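Putative branched chain amino acid ABC transporter, periplasmic amino acid-binding protein (Brucella ovis, PDB 4XFK) serves as the periplasmic binding component of an amino-acid transport system, probably binding branched-chain and related amino acids for delivery to an ABC transporter. Local coordinates at residues A276-A279 with F280-D283; A68-V71 with K72-I75. The protein carries 1 engineered substitution. All coordinates share one frame; numbering follows the deposited sequence.

Contact 1: A276-A279 with F280-D283; sequences ASMA and FAED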
ATOM      1  N   ALA A 276     -19.297  -3.434   9.821  1.00 11.25           N
ATOM      2  CA  ALA A 276     -17.903  -3.526  10.255  1.00 10.62           C
ATOM      3  C   ALA A 276     -17.013  -2.488   9.566  1.00 10.91           C
ATOM      4  O   ALA A 276     -16.205  -1.825  10.213  1.00 11.32           O
ATOM      5  CB  ALA A 276     -17.356  -4.932  10.011  1.00 11.90           C
ATOM      6  N   SER A 277     -17.142  -2.347   8.250  1.00 10.90           N
ATOM      7  CA  SER A 277     -16.282  -1.407   7.541  1.00  9.75           C
ATOM      8  C   SER A 277     -16.639   0.024   7.921  1.00  9.50           C
ATOM      9  O   SER A 277     -15.759   0.869   8.083  1.00 10.73           O
ATOM     10  CB  SER A 277     -16.328  -1.627   6.024  1.00 10.77           C
ATOM     11  OG  SER A 277     -17.653  -1.679   5.541  1.00 11.29           O
ATOM     12  N   MET A 278     -17.930   0.291   8.081  1.00 10.06           N
ATOM     13  CA  MET A 278     -18.345   1.643   8.422  1.00 11.89           C
ATOM     14  C   MET A 278     -17.940   2.027   9.846  1.00 11.20           C
ATOM     15  O   MET A 278     -17.543   3.170  10.095  1.00 10.99           O
ATOM     16  CB  MET A 278     -19.845   1.843   8.202  1.00 11.88           C
ATOM     17  CG  MET A 278     -20.255   3.302   8.300  1.00 13.05           C
ATOM     18  SD  MET A 278     -19.486   4.364   7.058  1.00 14.49           S
ATOM     19  CE  MET A 278     -20.304   3.750   5.581  1.00 16.05           C
ATOM     20  N   ALA A 279     -18.021   1.079  10.780  1.00 10.50           N
ATOM     21  CA  ALA A 279     -17.631   1.369  12.155  1.00 10.19           C
ATOM     22  C   ALA A 279     -16.144   1.716  12.234  1.00 10.08           C
ATOM     23  O   ALA A 279     -15.740   2.604  12.984  1.00 11.67           O
ATOM     24  CB  ALA A 279     -17.961   0.193  13.073  1.00 12.77           C
ATOM     25  N   PHE A 280     -15.331   1.012  11.457  1.00 10.26           N
ATOM     26  CA  PHE A 280     -13.915   1.334  11.385  1.00 10.27           C
ATOM     27  C   PHE A 280     -13.684   2.734  10.823  1.00 10.21           C
ATOM     28  O   PHE A 280     -12.888   3.487  11.361  1.00 10.55           O
ATOM     29  CB  PHE A 280     -13.161   0.305  10.552  1.00 10.97           C
ATOM     30  CG  PHE A 280     -11.771   0.737  10.197  1.00 10.33           C
ATOM     31  CD1 PHE A 280     -10.833   1.008  11.188  1.00 10.77           C
ATOM     32  CD2 PHE A 280     -11.405   0.906   8.879  1.00 11.64           C
ATOM     33  CE1 PHE A 280      -9.555   1.428  10.859  1.00 12.16           C
ATOM     34  CE2 PHE A 280     -10.135   1.320   8.541  1.00 11.59           C
ATOM     35  CZ  PHE A 280      -9.203   1.584   9.534  1.00 12.19           C
ATOM     36  N   ALA A 281     -14.382   3.081   9.743  1.00 10.10           N
ATOM     37  CA  ALA A 281     -14.233   4.403   9.141  1.00 10.57           C
ATOM     38  C   ALA A 281     -14.532   5.481  10.172  1.00  9.77           C
ATOM     39  O   ALA A 281     -13.794   6.455  10.305  1.00 10.33           O
ATOM     40  CB  ALA A 281     -15.150   4.555   7.928  1.00 12.06           C
ATOM     41  N   GLU A 282     -15.616   5.301  10.919  1.00 10.64           N
ATOM     42  CA  GLU A 282     -16.001   6.289  11.923  1.00 11.19           C
ATOM     43  C   GLU A 282     -15.002   6.373  13.081  1.00 10.64           C
ATOM     44  O   GLU A 282     -14.685   7.467  13.555  1.00 11.73           O
ATOM     45  CB  GLU A 282     -17.409   5.999  12.443  1.00 12.25           C
ATOM     46  CG  GLU A 282     -18.512   6.222  11.405  1.00 13.66           C
ATOM     47  CD  GLU A 282     -18.687   7.686  11.040  1.00 15.93           C
ATOM     48  OE1 GLU A 282     -18.445   8.536  11.913  1.00 19.75           O
ATOM     49  OE2 GLU A 282     -19.060   7.992   9.882  1.00 16.68           O
ATOM     50  N   ASP A 283     -14.504   5.231  13.545  1.00 10.77           N
ATOM     51  CA  ASP A 283     -13.551   5.249  14.648  1.00 10.61           C
ATOM     52  C   ASP A 283     -12.231   5.880  14.216  1.00  9.37           C
ATOM     53  O   ASP A 283     -11.633   6.670  14.955  1.00 10.65           O
ATOM     54  CB  ASP A 283     -13.301   3.849  15.203  1.00 11.92           C
ATOM     55  CG  ASP A 283     -12.455   3.878  16.454  1.00 14.54           C
ATOM     56  OD1 ASP A 283     -12.977   4.304  17.505  1.00 17.90           O
ATOM     57  OD2 ASP A 283     -11.268   3.494  16.390  1.00 14.85           O
TER
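M278 O accepts the backbone N-H of E282 at 3.0 Å, one of four successive i to i+4 bonds in helix 274-288 of this periplasmic binding protein. The side chain of E282 passes close to the same oxygen: with CG anti to its own carbonyl carbon and the chain bent at the second torsion (chi2 -68°), E282 CG sits 3.5 Å from M278 O. The carboxylate reaches beyond the turn, where E282 OE2 is hydrogen-bonded to Y291 OH. On the buried flank, F280 holds CG anti to the backbone N (chi1 168°), which carries the ring off the helix toward F268, which it meets edge-to-face, and F301. S277 O lies near the plane of that ring, at its edge, while accepting A281 N at 3.1 Å. S277 OG is turned back toward the start of the helix; it accepts from N273 N, and its single proton must be shared or alternate between P270 O and G274 O. Further along the helix, D283 OD2 makes a tie to helix 26-44 through a salt bridge to K41 NZ and a hydrogen bond to Y37 OH. M278 SD lies 4.4 Å from A281 CB.

Contact 2: A68-V71 with K72-I75; sequences ADRV and KAAI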
ATOM      1  N   ALA A  68      19.024   4.495   4.461  1.00 15.08           N
ATOM      2  CA  ALA A  68      20.105   3.653   4.958  1.00 14.41           C
ATOM      3  C   ALA A  68      20.653   4.221   6.269  1.00 13.62           C
ATOM      4  O   ALA A  68      20.896   3.494   7.233  1.00 14.53           O
ATOM      5  CB  ALA A  68      21.209   3.514   3.910  1.00 16.63           C
ATOM      6  N   ASP A  69      20.813   5.537   6.305  1.00 13.47           N
ATOM      7  CA  ASP A  69      21.281   6.216   7.499  1.00 14.23           C
ATOM      8  C   ASP A  69      20.277   6.055   8.640  1.00 12.96           C
ATOM      9  O   ASP A  69      20.651   5.760   9.777  1.00 13.30           O
ATOM     10  CB  ASP A  69      21.516   7.694   7.180  1.00 15.92           C
ATOM     11  CG  ASP A  69      21.953   8.487   8.388  1.00 21.80           C
ATOM     12  OD1 ASP A  69      23.168   8.504   8.681  1.00 25.40           O
ATOM     13  OD2 ASP A  69      21.083   9.102   9.038  1.00 23.65           O
ATOM     14  N   ARG A  70      19.000   6.242   8.331  1.00 12.25           N
ATOM     15  CA  ARG A  70      17.978   6.181   9.363  1.00 11.44           C
ATOM     16  C   ARG A  70      17.788   4.769   9.923  1.00 11.56           C
ATOM     17  O   ARG A  70      17.550   4.603  11.119  1.00 12.01           O
ATOM     18  CB  ARG A  70      16.650   6.773   8.863  1.00 12.61           C
ATOM     19  CG  ARG A  70      16.726   8.238   8.361  1.00 15.62           C
ATOM     20  CD  ARG A  70      16.988   9.270   9.460  1.00 17.19           C
ATOM     21  NE  ARG A  70      18.376   9.286   9.916  1.00 19.19           N
ATOM     22  CZ  ARG A  70      18.755   9.636  11.143  1.00 18.18           C
ATOM     23  NH1 ARG A  70      17.851  10.020  12.045  1.00 18.34           N
ATOM     24  NH2 ARG A  70      20.039   9.608  11.470  1.00 18.14           N
ATOM     25  N   VAL A  71      17.898   3.754   9.069  1.00 11.40           N
ATOM     26  CA  VAL A  71      17.832   2.372   9.544  1.00 12.40           C
ATOM     27  C   VAL A  71      18.974   2.060  10.518  1.00 12.02           C
ATOM     28  O   VAL A  71      18.758   1.439  11.568  1.00 12.37           O
ATOM     29  CB  VAL A  71      17.823   1.365   8.372  1.00 13.90           C
ATOM     30  CG1 VAL A  71      18.064  -0.058   8.865  1.00 14.57           C
ATOM     31  CG2 VAL A  71      16.503   1.454   7.634  1.00 16.07           C
ATOM     32  N   LYS A  72      20.181   2.503  10.188  1.00 12.18           N
ATOM     33  CA  LYS A  72      21.306   2.330  11.098  1.00 13.63           C
ATOM     34  C   LYS A  72      21.030   3.012  12.438  1.00 11.69           C
ATOM     35  O   LYS A  72      21.286   2.443  13.496  1.00 12.82           O
ATOM     36  CB  LYS A  72      22.597   2.864  10.473  1.00 16.29           C
ATOM     37  CG  LYS A  72      23.074   2.070   9.265  1.00 20.95           C
ATOM     38  CD  LYS A  72      24.308   2.702   8.645  1.00 23.74           C
ATOM     39  CE  LYS A  72      24.524   2.234   7.209  1.00 27.06           C
ATOM     40  NZ  LYS A  72      24.619   0.754   7.077  1.00 29.84           N
ATOM     41  N   ALA A  73      20.472   4.217  12.391  1.00 10.68           N
ATOM     42  CA  ALA A  73      20.181   4.960  13.610  1.00 10.97           C
ATOM     43  C   ALA A  73      19.125   4.252  14.444  1.00 11.05           C
ATOM     44  O   ALA A  73      19.262   4.128  15.660  1.00 12.19           O
ATOM     45  CB  ALA A  73      19.745   6.381  13.280  1.00 12.77           C
ATOM     46  N   ALA A  74      18.078   3.770  13.783  1.00  9.60           N
ATOM     47  CA  ALA A  74      16.990   3.086  14.474  1.00 10.04           C
ATOM     48  C   ALA A  74      17.490   1.831  15.193  1.00 10.56           C
ATOM     49  O   ALA A  74      17.152   1.583  16.354  1.00 11.34           O
ATOM     50  CB  ALA A  74      15.894   2.742  13.491  1.00 10.54           C
ATOM     51  N   ILE A  75      18.293   1.035  14.498  1.00 10.54           N
ATOM     52  CA  ILE A  75      18.830  -0.181  15.095  1.00 11.66           C
ATOM     53  C   ILE A  75      19.743   0.142  16.281  1.00 13.63           C
ATOM     54  O   ILE A  75      19.667  -0.503  17.329  1.00 15.20           O
ATOM     55  CB  ILE A  75      19.558  -1.052  14.048  1.00 14.37           C
ATOM     56  CG1 ILE A  75      18.547  -1.607  13.038  1.00 15.12           C
ATOM     57  CG2 ILE A  75      20.295  -2.198  14.724  1.00 16.55           C
ATOM     58  CD1 ILE A  75      19.183  -2.262  11.833  1.00 15.94           C
TER
HETATM   59  O   HOH W   1      21.308   0.849   6.750  1.00 24.08           O
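Two opposite bends in the R70 chain, chi2 -69° followed by chi3 76°, turn its end forward again, toward the C-terminal end of helix 63-76, until one face of the guanidinium lies over the methyl of A73. R70 NH2 comes within 3.7 Å of A73 CB, which is offset toward the rim of the flat group instead of centred on it. D69 CG lies at the edge of the same group, in its plane. The grip is side-on and converges on one oxygen: R70 NH2 donates to D69 OD2 at 2.7 Å, on the syn side but tilted out of the carboxylate plane, and R70 NE reaches D69 OD2 at 2.9 Å along the anti lone pair. This salt bridge between sequence neighbours holds the guanidinium in an orientation that turns one face to A73.

The backbone of this amphipathic helix runs in regular i to i+4 bonds, the shortest being A74 N to R70 O at 2.8 Å. A68 O does double duty: it accepts K72 N at 3.2 Å and a proton from a water at 2.7 Å. K72 leaves with CG beside its backbone N and runs back extended toward A68, with K72 CG 3.3 Å from A68 O. The final bend (chi4 -56°) turns K72 NZ across the helix, on the side of the water, to which it donates weakly.

On another flank V71 and I75, one turn apart, run alongside each other in the same direction, and V71 CG1 touches I75 CD1 at 3.9 Å. This apolar pair faces helix 88-104, V71 against I94 and I75 against Y101, whereas R70, A73 and A74 rest on Y58 of strand 54-59, with R70 and A74 also reaching strand 13-18.

In the fold
Contact 2 comes first along the chain, on helix 63-76, and contact 1 follows some two hundred residues later on helix 274-288. Their centres are 35 Å apart and their nearest atoms about 25 Å, so they do not touch. Helix 63-76 connects strand 54-59 to strand 81-84 of the parallel five-stranded sheet. Helix 274-288 lies beside helix 26-44, which links strands 13-18 and 54-59 of that sheet. Both contacts therefore border the lobe built on it, consistent with a periplasmic binding fold in which the chain returns to its first lobe after forming strands of the second.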